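Local coordinates for centrosomal protein 120 (Oreochromis niloticus, PDB 6EWH) that probably supports centriole and cilium formation, and is represented here by its second C2 domain (C2B), a beta-rich module of the longer protein, at residues A[102-105]-A[106-109]; A[21-24]-A[25-29]; A[178-181]-A[182-185]; A[40-43]-A[44-47]. The protein carries 1 engineered substitution. All coordinates share one frame; numbering follows the deposited sequence.

Contact 1: residues A[102-105]-A[106-109]; sequences AFLS and QQPS
The carbonyl oxygen of F103 is gripped by two donors of the chain that follows it, the backbone N of Q106 and the side-chain amide of Q107, which reach it from opposite faces of its carbonyl plane. The side-chain bond is the straighter one: Q107 NE2 lies 2.9 Å from F103 O, with an N-H...O angle of 159° and the oxygen close to the plane of the amide. Q106 N is 3.0 Å from F103 O and also makes a weak bond to A102 O. A bend at chi2 (-46°) folds the Q107 chain back over the end of the helix. Its amide then lies flat over one face of the F103 ring, the two planes only 16° apart, with NE2 3.3 Å from CE1 of F103 and offset toward the rim. One carbon back from CD, Q107 CG makes a CH-pi contact over the same ring. The bond to the carbonyl and the stack on the ring together fix how the amide is turned. The main chain closes with Q107 N to L104 O at 3.0 Å, while S105 OG turns back to A102 O at 2.7 Å. Water 1 donates to both S105 O and Q107 O, bridging two carbonyls just past the last turn. This is the C-terminal end of helix 97-105, where the chain leaves for strand 110-116. The F103 ring packs on L8 and L67 in loops, while L104 and S105 touch A132 and Q107 touches L128, both on helix 128-133.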
loop_
_atom_site.group_PDB
_atom_site.type_symbol
_atom_site.label_atom_id
_atom_site.label_comp_id
_atom_site.label_asym_id
_atom_site.label_seq_id
_atom_site.Cartn_x
_atom_site.Cartn_y
_atom_site.Cartn_z
ATOM N N ALA A 102 -17.702 -3.660 -5.416
ATOM C CA ALA A 102 -18.343 -2.375 -5.153
ATOM C C ALA A 102 -17.713 -1.683 -3.948
ATOM O O ALA A 102 -17.407 -0.486 -3.995
ATOM C CB ALA A 102 -19.841 -2.582 -4.939
ATOM N N PHE A 103 -17.488 -2.434 -2.867
ATOM C CA PHE A 103 -16.851 -1.873 -1.679
ATOM C C PHE A 103 -15.508 -1.244 -2.024
ATOM O O PHE A 103 -15.245 -0.088 -1.677
ATOM C CB PHE A 103 -16.679 -2.965 -0.622
ATOM C CG PHE A 103 -15.819 -2.567 0.550
ATOM C CD1 PHE A 103 -16.333 -1.801 1.580
ATOM C CD2 PHE A 103 -14.498 -2.997 0.637
ATOM C CE1 PHE A 103 -15.539 -1.456 2.672
ATOM C CE2 PHE A 103 -13.704 -2.645 1.722
ATOM C CZ PHE A 103 -14.229 -1.878 2.738
ATOM N N LEU A 104 -14.641 -1.989 -2.714
ATOM C CA LEU A 104 -13.322 -1.450 -3.032
ATOM C C LEU A 104 -13.414 -0.242 -3.954
ATOM O O LEU A 104 -12.643 0.715 -3.810
ATOM C CB LEU A 104 -12.439 -2.533 -3.643
ATOM C CG LEU A 104 -12.048 -3.601 -2.634
ATOM C CD1 LEU A 104 -11.346 -4.738 -3.343
ATOM C CD2 LEU A 104 -11.156 -3.010 -1.553
ATOM N N SER A 105 -14.346 -0.272 -4.916
ATOM C CA SER A 105 -14.530 0.870 -5.805
ATOM C C SER A 105 -14.888 2.131 -5.034
ATOM O O SER A 105 -14.632 3.238 -5.526
ATOM C CB SER A 105 -15.594 0.560 -6.870
ATOM O OG SER A 105 -16.914 0.694 -6.358
ATOM N N GLN A 106 -15.443 1.989 -3.829
ATOM C CA GLN A 106 -15.856 3.118 -3.009
ATOM C C GLN A 106 -14.817 3.519 -1.968
ATOM O O GLN A 106 -15.043 4.480 -1.228
ATOM C CB GLN A 106 -17.187 2.801 -2.317
ATOM C CG GLN A 106 -18.319 2.462 -3.286
ATOM C CD GLN A 106 -19.500 1.805 -2.592
ATOM O OE1 GLN A 106 -19.597 1.827 -1.363
ATOM N NE2 GLN A 106 -20.405 1.212 -3.377
ATOM N N GLN A 107 -13.674 2.812 -1.894
ATOM C CA GLN A 107 -12.755 3.155 -0.817
ATOM C C GLN A 107 -11.859 4.319 -1.221
ATOM O O GLN A 107 -11.558 4.500 -2.407
ATOM C CB GLN A 107 -11.875 1.954 -0.475
ATOM C CG GLN A 107 -12.669 0.795 0.108
ATOM C CD GLN A 107 -13.655 1.253 1.172
ATOM O OE1 GLN A 107 -13.258 1.627 2.273
ATOM N NE2 GLN A 107 -14.952 1.235 0.842
ATOM N N PRO A 108 -11.432 5.117 -0.247
ATOM C CA PRO A 108 -10.404 6.122 -0.523
ATOM C C PRO A 108 -9.086 5.426 -0.805
ATOM O O PRO A 108 -8.889 4.253 -0.480
ATOM C CB PRO A 108 -10.329 6.913 0.784
ATOM C CG PRO A 108 -10.725 5.926 1.821
ATOM C CD PRO A 108 -11.776 5.059 1.184
ATOM N N SER A 109 -8.181 6.158 -1.439
ATOM C CA SER A 109 -6.898 5.563 -1.777
ATOM C C SER A 109 -6.132 5.141 -0.529
ATOM O O SER A 109 -6.269 5.715 0.557
ATOM C CB SER A 109 -6.051 6.527 -2.612
ATOM O OG SER A 109 -6.530 6.591 -3.946
HETATM O O HOH W 1 -13.272 5.491 -4.418
#

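Contact 2: residues A[21-24]-A[25-29]; sequences VGPA and DLCTD
P23 O is the acceptor on which this turn closes: L26 N donates to it at 3.1 Å, and C27 N adds a weak bond at 3.0 Å. The L26 donor stands above the carbonyl plane, well off the lone pairs. Between P23 and L26, A24 and D25 have backbone angles near those of a type I turn. Four further carbonyls are met by side chains outside the loop. V21 O takes the hydroxyl of S95 and A24 O takes NH1 of R94, whereas G22 O and C27 O both receive the amide NE2 of Q20. Side chains of strands 18-21 and 87-95 thus tie the loop down. Apolar contacts fill in around the turn. The P23 ring meets L26 through CG, 3.9 Å from CD1 of L26, and meets the C27 sulfur through CD, 3.8 Å from SG. C27 SG stands anti to its own carbonyl carbon (chi1 -59°), which points it back at the proline, while T28 CG2 rests 3.4 Å from A24 O. G22 has a positive phi (95°), a backbone conformation that suits glycine. Where the loop enters strand 29-41, T28 and D29 both face S95, a classic beta bulge between strand 29-41 and its antiparallel neighbour 87-95 in the mixed sheet of the C2 sandwich.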
loop_
_atom_site.group_PDB
_atom_site.type_symbol
_atom_site.label_atom_id
_atom_site.label_comp_id
_atom_site.label_asym_id
_atom_site.label_seq_id
_atom_site.Cartn_x
_atom_site.Cartn_y
_atom_site.Cartn_z
ATOM N N VAL A 21 -17.570 -8.389 4.551
ATOM C CA VAL A 21 -18.064 -7.285 3.733
ATOM C C VAL A 21 -19.371 -7.726 3.088
ATOM O O VAL A 21 -19.391 -8.661 2.276
ATOM C CB VAL A 21 -17.045 -6.844 2.669
ATOM C CG1 VAL A 21 -17.622 -5.692 1.838
ATOM C CG2 VAL A 21 -15.738 -6.433 3.324
ATOM N N GLY A 22 -20.461 -7.062 3.453
ATOM C CA GLY A 22 -21.770 -7.439 2.979
ATOM C C GLY A 22 -22.463 -8.350 3.969
ATOM O O GLY A 22 -21.848 -8.859 4.912
ATOM N N PRO A 23 -23.763 -8.570 3.777
ATOM C CA PRO A 23 -24.508 -9.427 4.711
ATOM C C PRO A 23 -23.928 -10.833 4.744
ATOM O O PRO A 23 -23.674 -11.447 3.703
ATOM C CB PRO A 23 -25.939 -9.405 4.159
ATOM C CG PRO A 23 -25.799 -9.000 2.729
ATOM C CD PRO A 23 -24.597 -8.095 2.662
ATOM N N ALA A 24 -23.711 -11.339 5.963
ATOM C CA ALA A 24 -22.974 -12.583 6.149
ATOM C C ALA A 24 -23.686 -13.798 5.568
ATOM O O ALA A 24 -23.032 -14.809 5.287
ATOM C CB ALA A 24 -22.662 -12.800 7.634
ATOM N N ASP A 25 -25.008 -13.741 5.397
ATOM C CA ASP A 25 -25.711 -14.892 4.844
ATOM C C ASP A 25 -25.631 -14.941 3.324
ATOM O O ASP A 25 -25.758 -16.020 2.733
ATOM C CB ASP A 25 -27.178 -14.880 5.295
ATOM C CG ASP A 25 -27.858 -13.544 5.044
ATOM O OD1 ASP A 25 -27.247 -12.495 5.340
ATOM O OD2 ASP A 25 -29.006 -13.540 4.550
ATOM N N LEU A 26 -25.428 -13.793 2.677
ATOM C CA LEU A 26 -25.413 -13.721 1.224
ATOM C C LEU A 26 -24.013 -13.637 0.643
ATOM O O LEU A 26 -23.839 -13.907 -0.550
ATOM C CB LEU A 26 -26.194 -12.487 0.750
ATOM C CG LEU A 26 -27.667 -12.461 1.146
ATOM C CD1 LEU A 26 -28.315 -11.183 0.653
ATOM C CD2 LEU A 26 -28.371 -13.688 0.584
ATOM N N CYS A 27 -23.027 -13.280 1.461
ATOM C CA CYS A 27 -21.673 -12.957 1.013
ATOM C C CYS A 27 -20.722 -13.848 1.810
ATOM O O CYS A 27 -20.249 -13.477 2.888
ATOM C CB CYS A 27 -21.420 -11.466 1.234
ATOM S SG CYS A 27 -22.580 -10.377 0.345
ATOM N N THR A 28 -20.444 -15.034 1.263
ATOM C CA THR A 28 -19.827 -16.122 2.016
ATOM C C THR A 28 -18.526 -16.647 1.411
ATOM O O THR A 28 -18.001 -17.657 1.893
ATOM C CB THR A 28 -20.814 -17.284 2.127
ATOM O OG1 THR A 28 -20.987 -17.866 0.830
ATOM C CG2 THR A 28 -22.162 -16.782 2.630
ATOM N N ASP A 29 -18.002 -16.020 0.364
ATOM C CA ASP A 29 -16.776 -16.488 -0.265
ATOM C C ASP A 29 -15.561 -15.783 0.330
ATOM O O ASP A 29 -15.645 -14.646 0.789
ATOM C CB ASP A 29 -16.822 -16.236 -1.771
ATOM C CG ASP A 29 -17.960 -16.977 -2.454
ATOM O OD1 ASP A 29 -18.434 -17.989 -1.893
ATOM O OD2 ASP A 29 -18.378 -16.550 -3.549
#

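Contact 3: residues A[178-181]-A[182-185]; sequences LRRE and EVAL
R179 reaches across to V183, the last residue of the turn, running alongside the V183 carbonyl. Its CG sits between the backbone N and the carbonyl carbon (chi1 62°), and from there the chain is extended to NE. CB begins 4.0 Å from V183 O, and CG draws slightly nearer. CD comes within 3.3 Å of V183 O and also approaches L185 N, which lies over one face of the guanidinium. NE and CZ pass the same oxygen at longer range. NH1 at the tip donates to V183 O at 3.0 Å, the oxygen lying 30° out of the guanidinium plane. It also makes weak bonds to E181 O (3.1 Å), at the edge and in plane, and to R180 O (3.3 Å). The turn itself is a type I beta turn from R180 to V183, closed by V183 N to R180 O at 3.0 Å. Within it R180 and E182 lie side by side, with R180 CD 3.4 Å from E182 OE2. Their charged ends stay apart, and water 2 accepts from R180 NH1 and donates to E182 OE1. R180 forms salt bridges with D139 and D29, and E181 one with R92. Three turn carbonyl oxygens, two weakly bonded, converge on one nitrogen of the cationic guanidinium, which probably offsets their partial negative charge.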
loop_
_atom_site.group_PDB
_atom_site.type_symbol
_atom_site.label_atom_id
_atom_site.label_comp_id
_atom_site.label_asym_id
_atom_site.label_seq_id
_atom_site.Cartn_x
_atom_site.Cartn_y
_atom_site.Cartn_z
ATOM N N LEU A 178 -6.123 -8.357 -5.603
ATOM C CA LEU A 178 -7.322 -8.977 -5.055
ATOM C C LEU A 178 -7.506 -10.331 -5.723
ATOM O O LEU A 178 -7.384 -10.441 -6.944
ATOM C CB LEU A 178 -8.538 -8.091 -5.322
ATOM C CG LEU A 178 -9.881 -8.645 -4.841
ATOM C CD1 LEU A 178 -9.938 -8.720 -3.314
ATOM C CD2 LEU A 178 -11.038 -7.834 -5.381
ATOM N N ARG A 179 -7.789 -11.365 -4.927
ATOM C CA ARG A 179 -8.048 -12.673 -5.515
ATOM C C ARG A 179 -8.998 -13.450 -4.620
ATOM O O ARG A 179 -9.065 -13.215 -3.411
ATOM C CB ARG A 179 -6.747 -13.466 -5.706
ATOM C CG ARG A 179 -6.014 -13.758 -4.413
ATOM C CD ARG A 179 -4.667 -14.406 -4.675
ATOM N NE ARG A 179 -3.965 -14.676 -3.422
ATOM C CZ ARG A 179 -4.214 -15.710 -2.629
ATOM N NH1 ARG A 179 -5.154 -16.592 -2.944
ATOM N NH2 ARG A 179 -3.522 -15.861 -1.506
ATOM N N ARG A 180 -9.720 -14.388 -5.221
ATOM C CA ARG A 180 -10.383 -15.405 -4.421
ATOM C C ARG A 180 -9.325 -16.206 -3.687
ATOM O O ARG A 180 -8.230 -16.443 -4.204
ATOM C CB ARG A 180 -11.200 -16.341 -5.312
ATOM C CG ARG A 180 -12.495 -15.738 -5.817
ATOM C CD ARG A 180 -13.321 -16.816 -6.516
ATOM N NE ARG A 180 -14.611 -16.365 -7.040
ATOM C CZ ARG A 180 -15.711 -16.208 -6.306
ATOM N NH1 ARG A 180 -15.686 -16.445 -5.003
ATOM N NH2 ARG A 180 -16.844 -15.813 -6.880
ATOM N N GLU A 181 -9.643 -16.598 -2.459
ATOM C CA GLU A 181 -8.644 -17.263 -1.639
ATOM C C GLU A 181 -8.169 -18.560 -2.280
ATOM O O GLU A 181 -6.987 -18.915 -2.159
ATOM C CB GLU A 181 -9.211 -17.519 -0.248
ATOM C CG GLU A 181 -8.189 -18.094 0.710
ATOM C CD GLU A 181 -8.607 -17.899 2.138
ATOM O OE1 GLU A 181 -9.568 -18.571 2.568
ATOM O OE2 GLU A 181 -7.977 -17.064 2.819
ATOM N N GLU A 182 -9.058 -19.256 -2.986
ATOM C CA GLU A 182 -8.707 -20.507 -3.645
ATOM C C GLU A 182 -8.045 -20.317 -5.009
ATOM O O GLU A 182 -7.660 -21.312 -5.633
ATOM C CB GLU A 182 -9.940 -21.409 -3.758
ATOM C CG GLU A 182 -10.963 -20.971 -4.796
ATOM C CD GLU A 182 -11.973 -19.968 -4.266
ATOM O OE1 GLU A 182 -11.718 -19.351 -3.208
ATOM O OE2 GLU A 182 -13.034 -19.807 -4.908
ATOM N N VAL A 183 -7.893 -19.083 -5.485
ATOM C CA VAL A 183 -7.235 -18.799 -6.754
ATOM C C VAL A 183 -5.816 -18.354 -6.441
ATOM O O VAL A 183 -5.606 -17.292 -5.848
ATOM C CB VAL A 183 -7.996 -17.744 -7.567
ATOM C CG1 VAL A 183 -7.194 -17.331 -8.794
ATOM C CG2 VAL A 183 -9.349 -18.288 -7.978
ATOM N N ALA A 184 -4.844 -19.175 -6.833
ATOM C CA ALA A 184 -3.451 -18.909 -6.526
ATOM C C ALA A 184 -2.966 -17.653 -7.234
ATOM O O ALA A 184 -3.373 -17.343 -8.357
ATOM C CB ALA A 184 -2.583 -20.093 -6.948
ATOM N N LEU A 185 -2.078 -16.926 -6.555
ATOM C CA LEU A 185 -1.511 -15.713 -7.132
ATOM C C LEU A 185 -0.765 -16.008 -8.428
ATOM O O LEU A 185 -0.816 -15.213 -9.375
ATOM C CB LEU A 185 -0.582 -15.061 -6.108
ATOM C CG LEU A 185 0.027 -13.709 -6.469
ATOM C CD1 LEU A 185 -1.067 -12.698 -6.758
ATOM C CD2 LEU A 185 0.930 -13.233 -5.340
HETATM O O HOH W 2 -13.714 -17.300 -3.108
#

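Contact 4: residues A[40-43]-A[44-47]; sequences ATKL and EQLV
K42 takes a left-handed backbone conformation (phi 59°) where strand 29-41 ends, and the chain then winds into a short 3-10 turn in which Q45 N donates weakly to K42 O at 3.3 Å and L46 N donates to L43 O at 2.9 Å. V47 N continues the pattern with a bond to E44 O at 3.1 Å. On the outer side K42 and E44 lie next to each other and point the same way. E44 CG takes the position between N and the carbonyl carbon (chi1 72°), and a bend at chi2 (-85°) folds the carboxylate back over the K42 backbone. Water 3 joins them there, donating to E44 OE1 at 2.8 Å and accepting from K42 N at 3.0 Å. The other carboxylate oxygen runs beside the lysine chain, with E44 OE2 3.8 Å from K42 CD. K42 NZ stays 4.6 Å from E44 OE2, too far for a salt bridge. Q45 extends along the K42 carbonyl, its CB and CG lying against K42 O, and carries its amide on to L168 O, which NE2 hydrogen-bonds. The leucines take the inner side: L46 CB lies 3.4 Å from L43 O, beside the bond its own N makes, L43 meets L151, and the following V47 touches K52 and L53 of helix 50-54. K42, E44 and Q45 thus face outward, while L43 and L46 are buried. The opposite charges of K42 and E44 probably attract only loosely, and the water bridge to K42 N is probably the more specific tie between the carboxylate and the strand end.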
loop_
_atom_site.group_PDB
_atom_site.type_symbol
_atom_site.label_atom_id
_atom_site.label_comp_id
_atom_site.label_asym_id
_atom_site.label_seq_id
_atom_site.Cartn_x
_atom_site.Cartn_y
_atom_site.Cartn_z
ATOM N N ALA A 40 12.347 0.851 -4.069
ATOM C CA ALA A 40 12.243 2.303 -4.017
ATOM C C ALA A 40 13.509 2.908 -4.600
ATOM O O ALA A 40 14.565 2.273 -4.630
ATOM C CB ALA A 40 12.061 2.804 -2.584
ATOM N N THR A 41 13.389 4.158 -5.054
ATOM C CA THR A 41 14.577 4.893 -5.452
ATOM C C THR A 41 14.366 6.381 -5.216
ATOM O O THR A 41 13.252 6.864 -5.003
ATOM C CB THR A 41 15.053 4.575 -6.881
ATOM O OG1 THR A 41 16.354 5.143 -7.085
ATOM C CG2 THR A 41 14.106 5.146 -7.907
ATOM N N LYS A 42 15.496 7.088 -5.170
ATOM C CA LYS A 42 15.549 8.545 -4.954
ATOM C C LYS A 42 14.922 8.986 -3.631
ATOM O O LYS A 42 14.481 10.134 -3.498
ATOM C CB LYS A 42 14.964 9.335 -6.131
ATOM C CG LYS A 42 15.622 9.038 -7.465
ATOM C CD LYS A 42 17.100 9.426 -7.453
ATOM C CE LYS A 42 17.762 9.106 -8.785
ATOM N NZ LYS A 42 19.215 9.401 -8.772
ATOM N N LEU A 43 14.894 8.097 -2.631
ATOM C CA LEU A 43 14.286 8.464 -1.353
ATOM C C LEU A 43 15.047 9.569 -0.632
ATOM O O LEU A 43 14.457 10.267 0.204
ATOM C CB LEU A 43 14.164 7.237 -0.445
ATOM C CG LEU A 43 13.331 6.080 -0.984
ATOM C CD1 LEU A 43 13.225 5.017 0.110
ATOM C CD2 LEU A 43 11.934 6.533 -1.445
ATOM N N GLU A 44 16.336 9.743 -0.937
ATOM C CA GLU A 44 17.134 10.730 -0.218
ATOM C C GLU A 44 16.617 12.145 -0.422
ATOM O O GLU A 44 16.887 13.019 0.411
ATOM C CB GLU A 44 18.610 10.630 -0.618
ATOM C CG GLU A 44 18.911 11.143 -2.018
ATOM C CD GLU A 44 18.684 10.103 -3.105
ATOM O OE1 GLU A 44 18.191 9.001 -2.797
ATOM O OE2 GLU A 44 19.017 10.387 -4.276
ATOM N N GLN A 45 15.850 12.386 -1.488
ATOM C CA GLN A 45 15.259 13.706 -1.688
ATOM C C GLN A 45 14.293 14.081 -0.575
ATOM O O GLN A 45 13.991 15.266 -0.408
ATOM C CB GLN A 45 14.488 13.760 -3.002
ATOM C CG GLN A 45 15.315 13.560 -4.233
ATOM C CD GLN A 45 14.476 13.676 -5.478
ATOM O OE1 GLN A 45 13.346 14.166 -5.431
ATOM N NE2 GLN A 45 15.017 13.225 -6.602
ATOM N N LEU A 46 13.779 13.100 0.165
ATOM C CA LEU A 46 12.819 13.339 1.233
ATOM C C LEU A 46 13.472 13.669 2.570
ATOM O O LEU A 46 12.758 13.923 3.549
ATOM C CB LEU A 46 11.918 12.112 1.392
ATOM C CG LEU A 46 11.121 11.771 0.133
ATOM C CD1 LEU A 46 10.370 10.455 0.329
ATOM C CD2 LEU A 46 10.151 12.886 -0.230
ATOM N N VAL A 47 14.798 13.687 2.641
ATOM C CA VAL A 47 15.513 14.022 3.863
ATOM C C VAL A 47 16.316 15.293 3.596
ATOM O O VAL A 47 17.154 15.312 2.693
ATOM C CB VAL A 47 16.415 12.869 4.332
ATOM C CG1 VAL A 47 17.272 13.289 5.504
ATOM C CG2 VAL A 47 15.544 11.692 4.738
HETATM O O HOH W 3 18.407 6.810 -4.536
#

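Along the chain the order is contact 2, contact 4, contact 1, contact 3. Contacts 1, 2 and 3 gather near one end of the domain, with centres 17 to 19 Å apart, and touch pairwise. V21 CG1 packs on F103 CB and L178 CD2 on L104 CD1, so helix 97-105 is touched by both the 21-29 segment and strand 171-180, and D29 OD2 forms a salt bridge with R180 NH1. Contact 4 lies across the chain's centre, its centre about 43 Å from that of contact 2. Strand 29-41 spans the gap: it begins in contact 2, ends in contact 4, and neighbours strand 171-180 of contact 3 in the six-stranded mixed sheet. The four sites thus mark strand and helix ends of one C2 sandwich.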